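Local coordinates for petrobactin-binding protein YclQ (Bacillus subtilis subsp. subtilis str. 168, PDB 3GFV) that binds ferric and iron-free petrobactin, and the precursor 3,4-dihydroxybenzoic acid, for uptake of the iron siderophore by the YclNOPQ ABC transporter, at residues 39-44 against 100-105; 127-132 against 155-160; 168-173 against 228-233; 238-243 against 274-279. All coordinates share one frame; numbering follows the deposited sequence.

Contact 1 of 4, residues 39-44 against 100-105; sequences VFDFGS and IISARQ. With PO4 (phosphate ion), chain C.
D41 and S102 meet just past the ends of two parallel strands, where S102 OG donates to D41 OD1 at 2.6 Å, reaching it on the anti side and 34° out of the carboxylate plane. The hydroxyl stands between its own backbone N and carbonyl carbon (chi1 56°), which turns OG to D41 OD1. D41 is also the N-cap of helix 42-50: its OD2 accepts from S44 N at 2.9 Å, from above the carboxylate plane, and from S44 OG at 2.8 Å. Three donors thus fix the rotation of the carboxylate. Alongside, S44 OG packs 3.6 Å from I100 CG2, and F40 N bonds to I100 O at 2.8 Å.

Q105 folds back, CD swung round by the bend at chi2 (83°), and its OE1 takes S102 N in a nearly straight bond of 2.9 Å. The amide lies against F40, with Q105 CD 3.5 Å from F40 CB, while NE2 reaches L83 O. R104 offers its guanidinium edge to a phosphate in two weak bonds. Strands 37-39 and 98-101 are neighbours in the parallel sheet of the N-terminal lobe, and the loops after them, carrying the N-cap and R104, are where the periplasmic binding protein fold puts its cleft-side loops.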
loop_
_atom_site.group_PDB
_atom_site.type_symbol
_atom_site.label_atom_id
_atom_site.label_comp_id
_atom_site.label_asym_id
_atom_site.label_seq_id
_atom_site.Cartn_x
_atom_site.Cartn_y
_atom_site.Cartn_z
ATOM N N VAL A 39 3.799 14.627 -4.765
ATOM C CA VAL A 39 3.155 13.477 -4.142
ATOM C C VAL A 39 4.204 12.527 -3.572
ATOM O O VAL A 39 5.015 11.976 -4.317
ATOM C CB VAL A 39 2.315 12.719 -5.192
ATOM C CG1 VAL A 39 1.624 11.527 -4.567
ATOM C CG2 VAL A 39 1.298 13.673 -5.844
ATOM N N PHE A 40 4.180 12.359 -2.250
ATOM C CA PHE A 40 5.082 11.445 -1.554
ATOM C C PHE A 40 4.399 10.153 -1.134
ATOM O O PHE A 40 4.996 9.335 -0.450
ATOM C CB PHE A 40 5.707 12.122 -0.328
ATOM C CG PHE A 40 6.920 12.930 -0.660
ATOM C CD1 PHE A 40 6.800 14.241 -1.072
ATOM C CD2 PHE A 40 8.189 12.358 -0.581
ATOM C CE1 PHE A 40 7.935 14.988 -1.402
ATOM C CE2 PHE A 40 9.313 13.096 -0.907
ATOM C CZ PHE A 40 9.176 14.416 -1.321
ATOM N N ASP A 41 3.149 9.967 -1.536
ATOM C CA ASP A 41 2.457 8.725 -1.218
ATOM C C ASP A 41 2.091 8.036 -2.531
ATOM O O ASP A 41 1.308 8.573 -3.301
ATOM C CB ASP A 41 1.173 8.998 -0.411
ATOM C CG ASP A 41 0.401 7.727 -0.140
ATOM O OD1 ASP A 41 0.970 6.850 0.569
ATOM O OD2 ASP A 41 -0.731 7.582 -0.662
ATOM N N PHE A 42 2.634 6.847 -2.779
ATOM C CA PHE A 42 2.419 6.213 -4.089
ATOM C C PHE A 42 0.980 5.757 -4.317
ATOM O O PHE A 42 0.509 5.735 -5.462
ATOM C CB PHE A 42 3.398 5.068 -4.327
ATOM C CG PHE A 42 4.822 5.525 -4.558
ATOM C CD1 PHE A 42 5.087 6.716 -5.215
ATOM C CD2 PHE A 42 5.898 4.749 -4.142
ATOM C CE1 PHE A 42 6.406 7.135 -5.430
ATOM C CE2 PHE A 42 7.215 5.151 -4.375
ATOM C CZ PHE A 42 7.462 6.351 -5.022
ATOM N N GLY A 43 0.281 5.401 -3.242
ATOM C CA GLY A 43 -1.133 5.057 -3.378
ATOM C C GLY A 43 -1.896 6.244 -3.943
ATOM O O GLY A 43 -2.706 6.121 -4.878
ATOM N N SER A 44 -1.636 7.411 -3.369
ATOM C CA SER A 44 -2.320 8.626 -3.792
ATOM C C SER A 44 -1.938 8.938 -5.224
ATOM O O SER A 44 -2.761 9.393 -6.023
ATOM C CB SER A 44 -1.934 9.800 -2.891
ATOM O OG SER A 44 -2.394 9.605 -1.567
ATOM N N ILE A 100 1.111 16.090 -0.986
ATOM C CA ILE A 100 0.438 14.938 -0.394
ATOM C C ILE A 100 1.496 14.041 0.228
ATOM O O ILE A 100 2.448 13.621 -0.451
ATOM C CB ILE A 100 -0.332 14.127 -1.443
ATOM C CG1 ILE A 100 -1.480 14.958 -2.032
ATOM C CG2 ILE A 100 -0.807 12.764 -0.845
ATOM C CD1 ILE A 100 -2.200 14.254 -3.192
ATOM N N ILE A 101 1.347 13.760 1.518
ATOM C CA ILE A 101 2.300 12.881 2.202
ATOM C C ILE A 101 1.595 11.706 2.860
ATOM O O ILE A 101 0.364 11.653 2.926
ATOM C CB ILE A 101 3.129 13.641 3.275
ATOM C CG1 ILE A 101 2.210 14.189 4.387
ATOM C CG2 ILE A 101 3.912 14.760 2.625
ATOM C CD1 ILE A 101 2.938 14.793 5.587
ATOM N N SER A 102 2.369 10.748 3.351
ATOM C CA SER A 102 1.780 9.707 4.170
ATOM C C SER A 102 2.745 9.290 5.269
ATOM O O SER A 102 3.546 10.091 5.723
ATOM C CB SER A 102 1.269 8.520 3.337
ATOM O OG SER A 102 2.294 7.978 2.530
ATOM N N ALA A 103 2.615 8.060 5.735
ATOM C CA ALA A 103 3.235 7.704 7.001
ATOM C C ALA A 103 4.753 7.953 7.050
ATOM O O ALA A 103 5.277 8.402 8.068
ATOM C CB ALA A 103 2.903 6.252 7.344
ATOM N N ARG A 104 5.451 7.671 5.957
ATOM C CA ARG A 104 6.905 7.782 5.958
ATOM C C ARG A 104 7.416 9.223 6.074
ATOM O O ARG A 104 8.601 9.430 6.372
ATOM C CB ARG A 104 7.500 7.111 4.720
ATOM C CG ARG A 104 7.374 5.576 4.732
ATOM C CD ARG A 104 7.942 4.986 3.454
ATOM N NE ARG A 104 8.111 3.538 3.543
ATOM C CZ ARG A 104 7.344 2.641 2.927
ATOM N NH1 ARG A 104 6.329 3.022 2.161
ATOM N NH2 ARG A 104 7.599 1.349 3.078
ATOM N N GLN A 105 6.541 10.212 5.842
ATOM C CA GLN A 105 6.936 11.612 5.997
ATOM C C GLN A 105 6.161 12.320 7.116
ATOM O O GLN A 105 6.166 13.556 7.208
ATOM C CB GLN A 105 6.739 12.404 4.683
ATOM C CG GLN A 105 7.347 11.773 3.442
ATOM C CD GLN A 105 6.455 10.707 2.818
ATOM O OE1 GLN A 105 5.225 10.751 2.935
ATOM N NE2 GLN A 105 7.078 9.722 2.163
HETATM P P PO4 C . 9.370 1.546 6.624
HETATM O O1 PO4 C . 7.906 1.217 6.440
HETATM O O2 PO4 C . 10.071 1.489 5.287
HETATM O O3 PO4 C . 9.501 2.933 7.219
HETATM O O4 PO4 C . 9.988 0.533 7.557
#

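Contact 2 of 4, residues 127-132 against 155-160; sequences KYMESF and NIDHSI
M129 and F132 face I156 and I160 across an antiparallel helical hairpin, formed by helix 128-142 and the long helix 146-170. A long helix of this kind links the two lobes in relatives such as FhuD and BtuF. The local axes are 13.1 Å apart with 163° between their directions, a wide spacing for paired helices, so the side chains bridge it with their far ends.

M129, a selenomethionine, does most of the reaching. Its chain is bent at both chi2 and chi3, and the second bend (-71°) sets CE against the other helix. M129 and I160 come tip to tip: CE lies 3.6 Å from I160 CD1, and SE of M129 is 3.8 Å from the same methyl. CE of M129 also passes D157 OD1 at 3.7 Å, the two side chains sliding by in opposite directions. The acid's main polar partner is elsewhere, since D157 OD2 makes a salt bridge with K133, one residue beyond the first segment. One turn along, CG of F132, anti to its backbone N (chi1 -179°), leads toward helix 146-170, and I156 CD1 lies at the ring's edge, 4.1 Å from F132 CZ. The contact is thus apolar, with a single carboxylate oxygen at its margin.

Helix 281-296 packs against both partners and makes a third member of the group: its M284 touches Y128, M129 and F132, and its I288 touches I160. V199, in a loop, touches both Y128 and I160.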
loop_
_atom_site.group_PDB
_atom_site.type_symbol
_atom_site.label_atom_id
_atom_site.label_comp_id
_atom_site.label_asym_id
_atom_site.label_seq_id
_atom_site.Cartn_x
_atom_site.Cartn_y
_atom_site.Cartn_z
ATOM N N LYS A 127 -8.168 0.650 10.604
ATOM C CA LYS A 127 -9.464 1.004 10.031
ATOM C C LYS A 127 -9.285 1.085 8.531
ATOM O O LYS A 127 -9.422 2.164 7.945
ATOM C CB LYS A 127 -9.893 2.407 10.480
ATOM C CG LYS A 127 -10.283 2.582 11.922
ATOM C CD LYS A 127 -10.323 4.078 12.239
ATOM C CE LYS A 127 -11.372 4.415 13.282
ATOM N NZ LYS A 127 -11.207 3.607 14.526
ATOM N N TYR A 128 -8.949 -0.030 7.901
ATOM C CA TYR A 128 -8.421 0.041 6.545
ATOM C C TYR A 128 -9.418 0.686 5.549
ATOM O O TYR A 128 -9.110 1.705 4.933
ATOM C CB TYR A 128 -7.940 -1.330 6.047
ATOM C CG TYR A 128 -7.018 -1.183 4.884
ATOM C CD1 TYR A 128 -5.643 -1.341 5.033
ATOM C CD2 TYR A 128 -7.510 -0.814 3.635
ATOM C CE1 TYR A 128 -4.788 -1.165 3.957
ATOM C CE2 TYR A 128 -6.672 -0.636 2.565
ATOM C CZ TYR A 128 -5.318 -0.814 2.724
ATOM O OH TYR A 128 -4.483 -0.641 1.650
HETATM N N MSE A 129 -10.600 0.101 5.403
HETATM C CA MSE A 129 -11.513 0.545 4.350
HETATM C C MSE A 129 -12.055 1.942 4.623
HETATM O O MSE A 129 -12.247 2.738 3.701
HETATM C CB MSE A 129 -12.640 -0.473 4.143
HETATM C CG MSE A 129 -12.175 -1.733 3.408
HETATM SE SE MSE A 129 -11.105 -1.331 1.816
HETATM C CE MSE A 129 -12.545 -0.606 0.663
ATOM N N GLU A 130 -12.294 2.257 5.891
ATOM C CA GLU A 130 -12.752 3.599 6.243
ATOM C C GLU A 130 -11.752 4.641 5.742
ATOM O O GLU A 130 -12.135 5.592 5.057
ATOM C CB GLU A 130 -12.946 3.731 7.755
ATOM C CG GLU A 130 -13.303 5.136 8.229
ATOM C CD GLU A 130 -13.525 5.210 9.736
ATOM O OE1 GLU A 130 -12.804 5.977 10.411
ATOM O OE2 GLU A 130 -14.410 4.492 10.249
ATOM N N SER A 131 -10.477 4.449 6.082
ATOM C CA SER A 131 -9.433 5.399 5.692
ATOM C C SER A 131 -9.185 5.350 4.182
ATOM O O SER A 131 -8.961 6.396 3.552
ATOM C CB SER A 131 -8.123 5.183 6.493
ATOM O OG SER A 131 -7.586 3.910 6.220
ATOM N N PHE A 132 -9.231 4.150 3.600
ATOM C CA PHE A 132 -9.074 3.984 2.150
ATOM C C PHE A 132 -10.146 4.786 1.410
ATOM O O PHE A 132 -9.860 5.570 0.512
ATOM C CB PHE A 132 -9.198 2.509 1.760
ATOM C CG PHE A 132 -9.024 2.246 0.283
ATOM C CD1 PHE A 132 -7.753 2.136 -0.264
ATOM C CD2 PHE A 132 -10.128 2.060 -0.550
ATOM C CE1 PHE A 132 -7.581 1.880 -1.622
ATOM C CE2 PHE A 132 -9.966 1.817 -1.911
ATOM C CZ PHE A 132 -8.676 1.710 -2.445
ATOM N N ASN A 155 -16.854 -0.502 -7.446
ATOM C CA ASN A 155 -16.273 -1.663 -8.118
ATOM C C ASN A 155 -15.306 -2.400 -7.210
ATOM O O ASN A 155 -15.276 -3.629 -7.191
ATOM C CB ASN A 155 -15.524 -1.264 -9.385
ATOM C CG ASN A 155 -16.434 -0.738 -10.453
ATOM O OD1 ASN A 155 -17.635 -1.051 -10.486
ATOM N ND2 ASN A 155 -15.876 0.074 -11.351
ATOM N N ILE A 156 -14.498 -1.643 -6.477
ATOM C CA ILE A 156 -13.585 -2.242 -5.516
ATOM C C ILE A 156 -14.346 -3.007 -4.411
ATOM O O ILE A 156 -13.975 -4.133 -4.055
ATOM C CB ILE A 156 -12.634 -1.175 -4.966
ATOM C CG1 ILE A 156 -11.596 -0.859 -6.042
ATOM C CG2 ILE A 156 -11.962 -1.653 -3.671
ATOM C CD1 ILE A 156 -10.730 0.364 -5.736
ATOM N N ASP A 157 -15.437 -2.428 -3.910
ATOM C CA ASP A 157 -16.237 -3.125 -2.898
ATOM C C ASP A 157 -16.759 -4.452 -3.439
ATOM O O ASP A 157 -16.798 -5.457 -2.719
ATOM C CB ASP A 157 -17.402 -2.266 -2.412
ATOM C CG ASP A 157 -16.977 -1.231 -1.380
ATOM O OD1 ASP A 157 -15.838 -1.309 -0.860
ATOM O OD2 ASP A 157 -17.797 -0.343 -1.081
ATOM N N HIS A 158 -17.156 -4.454 -4.707
ATOM C CA HIS A 158 -17.657 -5.663 -5.363
ATOM C C HIS A 158 -16.557 -6.711 -5.484
ATOM O O HIS A 158 -16.801 -7.905 -5.279
ATOM C CB HIS A 158 -18.208 -5.324 -6.752
ATOM C CG HIS A 158 -18.655 -6.517 -7.542
ATOM N ND1 HIS A 158 -19.982 -6.875 -7.664
ATOM C CD2 HIS A 158 -17.954 -7.423 -8.264
ATOM C CE1 HIS A 158 -20.077 -7.955 -8.422
ATOM N NE2 HIS A 158 -18.860 -8.310 -8.795
ATOM N N SER A 159 -15.360 -6.263 -5.855
ATOM C CA SER A 159 -14.194 -7.153 -5.979
ATOM C C SER A 159 -13.798 -7.685 -4.620
ATOM O O SER A 159 -13.433 -8.862 -4.480
ATOM C CB SER A 159 -13.003 -6.414 -6.591
ATOM O OG SER A 159 -13.290 -6.032 -7.932
ATOM N N ILE A 160 -13.869 -6.829 -3.606
ATOM C CA ILE A 160 -13.561 -7.263 -2.233
ATOM C C ILE A 160 -14.563 -8.322 -1.744
ATOM O O ILE A 160 -14.170 -9.337 -1.142
ATOM C CB ILE A 160 -13.534 -6.058 -1.265
ATOM C CG1 ILE A 160 -12.250 -5.242 -1.481
ATOM C CG2 ILE A 160 -13.585 -6.508 0.190
ATOM C CD1 ILE A 160 -12.238 -3.946 -0.710
#

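Contact 3 of 4, residues 168-173 against 228-233; sequences EKLNKN and PDYLFV
D229 and N173 grip each other where parallel strands 173-180 and 230-235 of the C-terminal lobe's mixed sheet begin, the first strand reached by a short turn from the end of helix 146-170. Take D229 from its CB, which sits 3.3 Å from N173 O. Its CG comes next, 3.6 Å from K172 CD, the two side chains crossing at about a right angle. At the tip, OD2 accepts from N173 N at 2.8 Å through its anti lone pair. The other tip oxygen, OD1, accepts from N259 and from two waters that lead on to K172.

In the reverse direction, N173 OD1 accepts from D229 N at 2.9 Å, the donor tilted 19° from the carbonyl plane. Each side chain therefore satisfies the other's backbone N-H, and Y230 N adds a bond to N173 O at 2.9 Å. The Y230 ring takes K172 at its edge, CE2 of Y230 lying 3.7 Å from K172 CB, while Y230 OH is 3.7 Å from L170 CD1. K172 NZ stops 4.6 Å short of D229 OD1, and the two waters bridge that step, each accepting from NZ and donating to OD1.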
loop_
_atom_site.group_PDB
_atom_site.type_symbol
_atom_site.label_atom_id
_atom_site.label_comp_id
_atom_site.label_asym_id
_atom_site.label_seq_id
_atom_site.Cartn_x
_atom_site.Cartn_y
_atom_site.Cartn_z
ATOM N N GLU A 168 -13.593 -17.404 2.201
ATOM C CA GLU A 168 -14.418 -18.084 3.202
ATOM C C GLU A 168 -14.883 -19.466 2.742
ATOM O O GLU A 168 -15.094 -20.358 3.569
ATOM C CB GLU A 168 -15.579 -17.179 3.644
ATOM C CG GLU A 168 -15.057 -15.992 4.474
ATOM C CD GLU A 168 -16.121 -14.956 4.831
ATOM O OE1 GLU A 168 -17.250 -15.038 4.303
ATOM O OE2 GLU A 168 -15.814 -14.056 5.647
ATOM N N LYS A 169 -15.012 -19.655 1.430
ATOM C CA LYS A 169 -15.373 -20.965 0.881
ATOM C C LYS A 169 -14.343 -22.047 1.165
ATOM O O LYS A 169 -14.687 -23.218 1.317
ATOM C CB LYS A 169 -15.589 -20.882 -0.632
ATOM C CG LYS A 169 -17.032 -20.686 -1.040
ATOM C CD LYS A 169 -17.185 -20.063 -2.428
ATOM C CE LYS A 169 -18.676 -19.899 -2.757
ATOM N NZ LYS A 169 -19.017 -18.902 -3.804
ATOM N N LEU A 170 -13.076 -21.653 1.229
ATOM C CA LEU A 170 -11.966 -22.589 1.258
ATOM C C LEU A 170 -11.874 -23.340 2.558
ATOM O O LEU A 170 -11.417 -24.487 2.572
ATOM C CB LEU A 170 -10.657 -21.819 1.052
ATOM C CG LEU A 170 -10.370 -21.408 -0.387
ATOM C CD1 LEU A 170 -9.154 -20.486 -0.408
ATOM C CD2 LEU A 170 -10.111 -22.634 -1.252
ATOM N N ASN A 171 -12.279 -22.700 3.657
ATOM C CA ASN A 171 -12.062 -23.288 4.982
ATOM C C ASN A 171 -10.593 -23.585 5.180
ATOM O O ASN A 171 -10.185 -24.680 5.606
ATOM C CB ASN A 171 -12.877 -24.560 5.169
ATOM C CG ASN A 171 -14.339 -24.268 5.330
ATOM O OD1 ASN A 171 -14.721 -23.412 6.134
ATOM N ND2 ASN A 171 -15.173 -24.958 4.558
ATOM N N LYS A 172 -9.789 -22.603 4.814
ATOM C CA LYS A 172 -8.341 -22.735 4.944
ATOM C C LYS A 172 -7.837 -21.427 5.537
ATOM O O LYS A 172 -8.533 -20.405 5.469
ATOM C CB LYS A 172 -7.706 -22.913 3.567
ATOM C CG LYS A 172 -8.129 -24.187 2.840
ATOM C CD LYS A 172 -7.564 -25.424 3.539
ATOM C CE LYS A 172 -8.027 -26.695 2.842
ATOM N NZ LYS A 172 -7.464 -27.914 3.503
ATOM N N ASN A 173 -6.619 -21.426 6.080
ATOM C CA ASN A 173 -6.107 -20.196 6.678
ATOM C C ASN A 173 -4.873 -19.678 5.943
ATOM O O ASN A 173 -4.385 -20.313 5.004
ATOM C CB ASN A 173 -5.823 -20.376 8.173
ATOM C CG ASN A 173 -4.771 -21.439 8.437
ATOM O OD1 ASN A 173 -3.848 -21.612 7.643
ATOM N ND2 ASN A 173 -4.895 -22.140 9.566
ATOM N N PRO A 228 0.453 -22.829 8.074
ATOM C CA PRO A 228 -0.598 -22.152 7.306
ATOM C C PRO A 228 -0.931 -22.910 6.021
ATOM O O PRO A 228 -0.046 -23.502 5.399
ATOM C CB PRO A 228 0.062 -20.813 6.929
ATOM C CG PRO A 228 1.559 -21.196 6.820
ATOM C CD PRO A 228 1.751 -22.136 8.010
ATOM N N ASP A 229 -2.193 -22.880 5.615
ATOM C CA ASP A 229 -2.606 -23.474 4.342
ATOM C C ASP A 229 -2.143 -22.635 3.158
ATOM O O ASP A 229 -1.799 -23.171 2.106
ATOM C CB ASP A 229 -4.134 -23.581 4.316
ATOM C CG ASP A 229 -4.661 -24.436 5.445
ATOM O OD1 ASP A 229 -4.095 -25.536 5.630
ATOM O OD2 ASP A 229 -5.588 -23.989 6.162
ATOM N N TYR A 230 -2.168 -21.310 3.339
ATOM C CA TYR A 230 -1.690 -20.349 2.339
ATOM C C TYR A 230 -0.625 -19.461 2.948
ATOM O O TYR A 230 -0.757 -19.016 4.084
ATOM C CB TYR A 230 -2.842 -19.473 1.794
ATOM C CG TYR A 230 -3.772 -20.280 0.943
ATOM C CD1 TYR A 230 -3.672 -20.261 -0.454
ATOM C CD2 TYR A 230 -4.703 -21.134 1.535
ATOM C CE1 TYR A 230 -4.514 -21.044 -1.236
ATOM C CE2 TYR A 230 -5.536 -21.926 0.759
ATOM C CZ TYR A 230 -5.442 -21.873 -0.621
ATOM O OH TYR A 230 -6.273 -22.672 -1.384
ATOM N N LEU A 231 0.443 -19.218 2.195
ATOM C CA LEU A 231 1.540 -18.398 2.696
ATOM C C LEU A 231 1.763 -17.219 1.743
ATOM O O LEU A 231 2.140 -17.405 0.589
ATOM C CB LEU A 231 2.815 -19.237 2.842
ATOM C CG LEU A 231 4.052 -18.490 3.376
ATOM C CD1 LEU A 231 3.846 -18.007 4.798
ATOM C CD2 LEU A 231 5.284 -19.424 3.319
ATOM N N PHE A 232 1.496 -16.019 2.242
ATOM C CA PHE A 232 1.647 -14.796 1.458
ATOM C C PHE A 232 3.001 -14.193 1.775
ATOM O O PHE A 232 3.292 -13.905 2.939
ATOM C CB PHE A 232 0.538 -13.817 1.829
ATOM C CG PHE A 232 -0.834 -14.305 1.474
ATOM C CD1 PHE A 232 -1.380 -14.018 0.229
ATOM C CD2 PHE A 232 -1.571 -15.067 2.377
ATOM C CE1 PHE A 232 -2.670 -14.457 -0.115
ATOM C CE2 PHE A 232 -2.860 -15.516 2.039
ATOM C CZ PHE A 232 -3.392 -15.231 0.791
ATOM N N VAL A 233 3.834 -14.012 0.750
ATOM C CA VAL A 233 5.199 -13.539 0.985
ATOM C C VAL A 233 5.479 -12.204 0.304
ATOM O O VAL A 233 5.203 -12.038 -0.897
ATOM C CB VAL A 233 6.214 -14.549 0.456
ATOM C CG1 VAL A 233 7.620 -14.082 0.759
ATOM C CG2 VAL A 233 5.967 -15.910 1.103
HETATM O O HOH W 1 -4.266 -27.431 3.305
HETATM O O HOH W 2 -5.820 -27.755 5.742
#

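Contact 4 of 4, residues 238-243 against 274-279; sequences TAIGET and WYLSGG
A239 and Y275 bring two helix ends together, with A239 CB 3.7 Å from Y275 CB and 3.8 Å from CD2 of the same tyrosine. I240 extends this surface: its CG2 lies 3.7 Å from Y275 CE2, the two side chains crossing at a slant. CG of Y275, anti to the backbone N (chi1 -176°), is carried to the A239 side, and A239 CB and I240 CG2 meet the ring obliquely. L276 completes the first shell by placing CD1 3.5 Å from A239 O and CD2 4.4 Å from I240 CG2. All these contacts are van der Waals packing.

The next shell fixes the tyrosine. Its OH is hydrogen-bonded to R236 NE, from the start of helix 236-240, so the hydroxyl end is held by a hydrogen bond while CB, CD2 and CE2 are packed by A239 and I240. R104 makes a cation-pi contact with the ring, and R192 and Y193 also touch it. L276 rests on V64 and on F42. On the other helix, G241, with positive phi, closes the last turn in a Schellman motif.

A phosphate, probably from the crystallisation liquor, lies about 3 Å from the Y275 side chain. A tyrosine contacted by three arginines, R104, R192 and R236, is consistent with an anion-attracting pocket, and the position, with partners from both lobes, is consistent with the ligand cleft between the lobes of a siderophore-binding protein of this fold.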
loop_
_atom_site.group_PDB
_atom_site.type_symbol
_atom_site.label_atom_id
_atom_site.label_comp_id
_atom_site.label_asym_id
_atom_site.label_seq_id
_atom_site.Cartn_x
_atom_site.Cartn_y
_atom_site.Cartn_z
ATOM N N THR A 238 13.670 -7.256 -2.258
ATOM C CA THR A 238 13.282 -7.104 -3.658
ATOM C C THR A 238 12.637 -5.750 -3.881
ATOM O O THR A 238 12.895 -5.079 -4.891
ATOM C CB THR A 238 12.320 -8.218 -4.093
ATOM O OG1 THR A 238 12.952 -9.482 -3.869
ATOM C CG2 THR A 238 11.973 -8.085 -5.568
ATOM N N ALA A 239 11.823 -5.330 -2.921
ATOM C CA ALA A 239 11.078 -4.070 -3.032
ATOM C C ALA A 239 11.993 -2.857 -3.187
ATOM O O ALA A 239 11.681 -1.898 -3.917
ATOM C CB ALA A 239 10.191 -3.886 -1.824
ATOM N N ILE A 240 13.111 -2.883 -2.474
ATOM C CA ILE A 240 13.995 -1.725 -2.430
ATOM C C ILE A 240 15.283 -1.869 -3.229
ATOM O O ILE A 240 16.127 -0.976 -3.189
ATOM C CB ILE A 240 14.356 -1.354 -0.980
ATOM C CG1 ILE A 240 15.194 -2.459 -0.330
ATOM C CG2 ILE A 240 13.084 -1.092 -0.174
ATOM C CD1 ILE A 240 15.651 -2.109 1.064
ATOM N N GLY A 241 15.450 -2.978 -3.943
ATOM C CA GLY A 241 16.638 -3.158 -4.761
ATOM C C GLY A 241 17.804 -3.862 -4.084
ATOM O O GLY A 241 18.942 -3.820 -4.561
ATOM N N GLU A 242 17.540 -4.522 -2.967
ATOM C CA GLU A 242 18.596 -5.267 -2.297
ATOM C C GLU A 242 18.372 -6.729 -2.630
ATOM O O GLU A 242 17.434 -7.063 -3.367
ATOM C CB GLU A 242 18.560 -5.003 -0.792
ATOM C CG GLU A 242 18.956 -3.575 -0.439
ATOM C CD GLU A 242 20.369 -3.237 -0.913
ATOM O OE1 GLU A 242 21.299 -4.023 -0.614
ATOM O OE2 GLU A 242 20.549 -2.192 -1.586
ATOM N N THR A 243 19.200 -7.616 -2.102
ATOM C CA THR A 243 19.028 -9.016 -2.461
ATOM C C THR A 243 17.696 -9.580 -1.945
ATOM O O THR A 243 17.213 -9.194 -0.876
ATOM C CB THR A 243 20.212 -9.879 -1.996
ATOM O OG1 THR A 243 20.375 -9.742 -0.582
ATOM C CG2 THR A 243 21.479 -9.406 -2.687
ATOM N N TRP A 274 3.490 -3.755 -2.731
ATOM C CA TRP A 274 2.999 -3.974 -1.377
ATOM C C TRP A 274 3.775 -3.208 -0.310
ATOM O O TRP A 274 3.186 -2.721 0.666
ATOM C CB TRP A 274 2.949 -5.475 -1.044
ATOM C CG TRP A 274 1.804 -6.172 -1.688
ATOM C CD1 TRP A 274 1.653 -6.451 -3.015
ATOM C CD2 TRP A 274 0.636 -6.679 -1.035
ATOM N NE1 TRP A 274 0.460 -7.109 -3.229
ATOM C CE2 TRP A 274 -0.197 -7.228 -2.032
ATOM C CE3 TRP A 274 0.200 -6.694 0.295
ATOM C CZ2 TRP A 274 -1.434 -7.824 -1.738
ATOM C CZ3 TRP A 274 -1.031 -7.279 0.590
ATOM C CH2 TRP A 274 -1.829 -7.838 -0.427
ATOM N N TYR A 275 5.085 -3.066 -0.523
ATOM C CA TYR A 275 5.947 -2.402 0.447
ATOM C C TYR A 275 6.038 -0.879 0.242
ATOM O O TYR A 275 6.002 -0.117 1.207
ATOM C CB TYR A 275 7.339 -3.033 0.418
ATOM C CG TYR A 275 8.258 -2.467 1.467
ATOM C CD1 TYR A 275 8.062 -2.765 2.812
ATOM C CD2 TYR A 275 9.307 -1.634 1.119
ATOM C CE1 TYR A 275 8.909 -2.256 3.788
ATOM C CE2 TYR A 275 10.159 -1.120 2.087
ATOM C CZ TYR A 275 9.947 -1.434 3.420
ATOM O OH TYR A 275 10.787 -0.920 4.391
ATOM N N LEU A 276 6.115 -0.438 -1.006
ATOM C CA LEU A 276 6.328 0.991 -1.277
ATOM C C LEU A 276 5.022 1.716 -1.523
ATOM O O LEU A 276 4.963 2.943 -1.449
ATOM C CB LEU A 276 7.176 1.179 -2.522
ATOM C CG LEU A 276 8.550 0.506 -2.448
ATOM C CD1 LEU A 276 9.251 0.588 -3.799
ATOM C CD2 LEU A 276 9.396 1.096 -1.320
ATOM N N SER A 277 3.978 0.970 -1.845
ATOM C CA SER A 277 2.735 1.623 -2.256
ATOM C C SER A 277 1.536 1.056 -1.498
ATOM O O SER A 277 1.638 0.725 -0.322
ATOM C CB SER A 277 2.536 1.509 -3.769
ATOM O OG SER A 277 1.440 2.337 -4.193
ATOM N N GLY A 278 0.403 0.944 -2.177
ATOM C CA GLY A 278 -0.822 0.519 -1.525
ATOM C C GLY A 278 -1.702 1.699 -1.122
ATOM O O GLY A 278 -1.210 2.810 -0.922
ATOM N N GLY A 279 -3.001 1.446 -0.999
ATOM C CA GLY A 279 -3.931 2.437 -0.484
ATOM C C GLY A 279 -4.524 3.315 -1.564
ATOM O O GLY A 279 -5.287 4.211 -1.236
#

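In the fold
Contacts 1 and 4 adjoin, their centres 14 Å apart, and touch directly: R104 NH2 is 2.9 Å from Y275 O, a probable hydrogen bond, and F42 CB packs 3.4 Å from S277 OG. The phosphate held by R104 also lies beside Y275, so the two contacts share the probable ligand pocket. Contact 2, between helices 128-142 and 146-170, meets contact 4 through F132 CE1, 3.3 Å from G279 O. Contact 3 is remote, its centre 31 Å from that of contact 1, on the other side of the chain's centre; helix 146-170 connects it with contact 2, and strand 230-235 runs from it into helix 236-240 of contact 4.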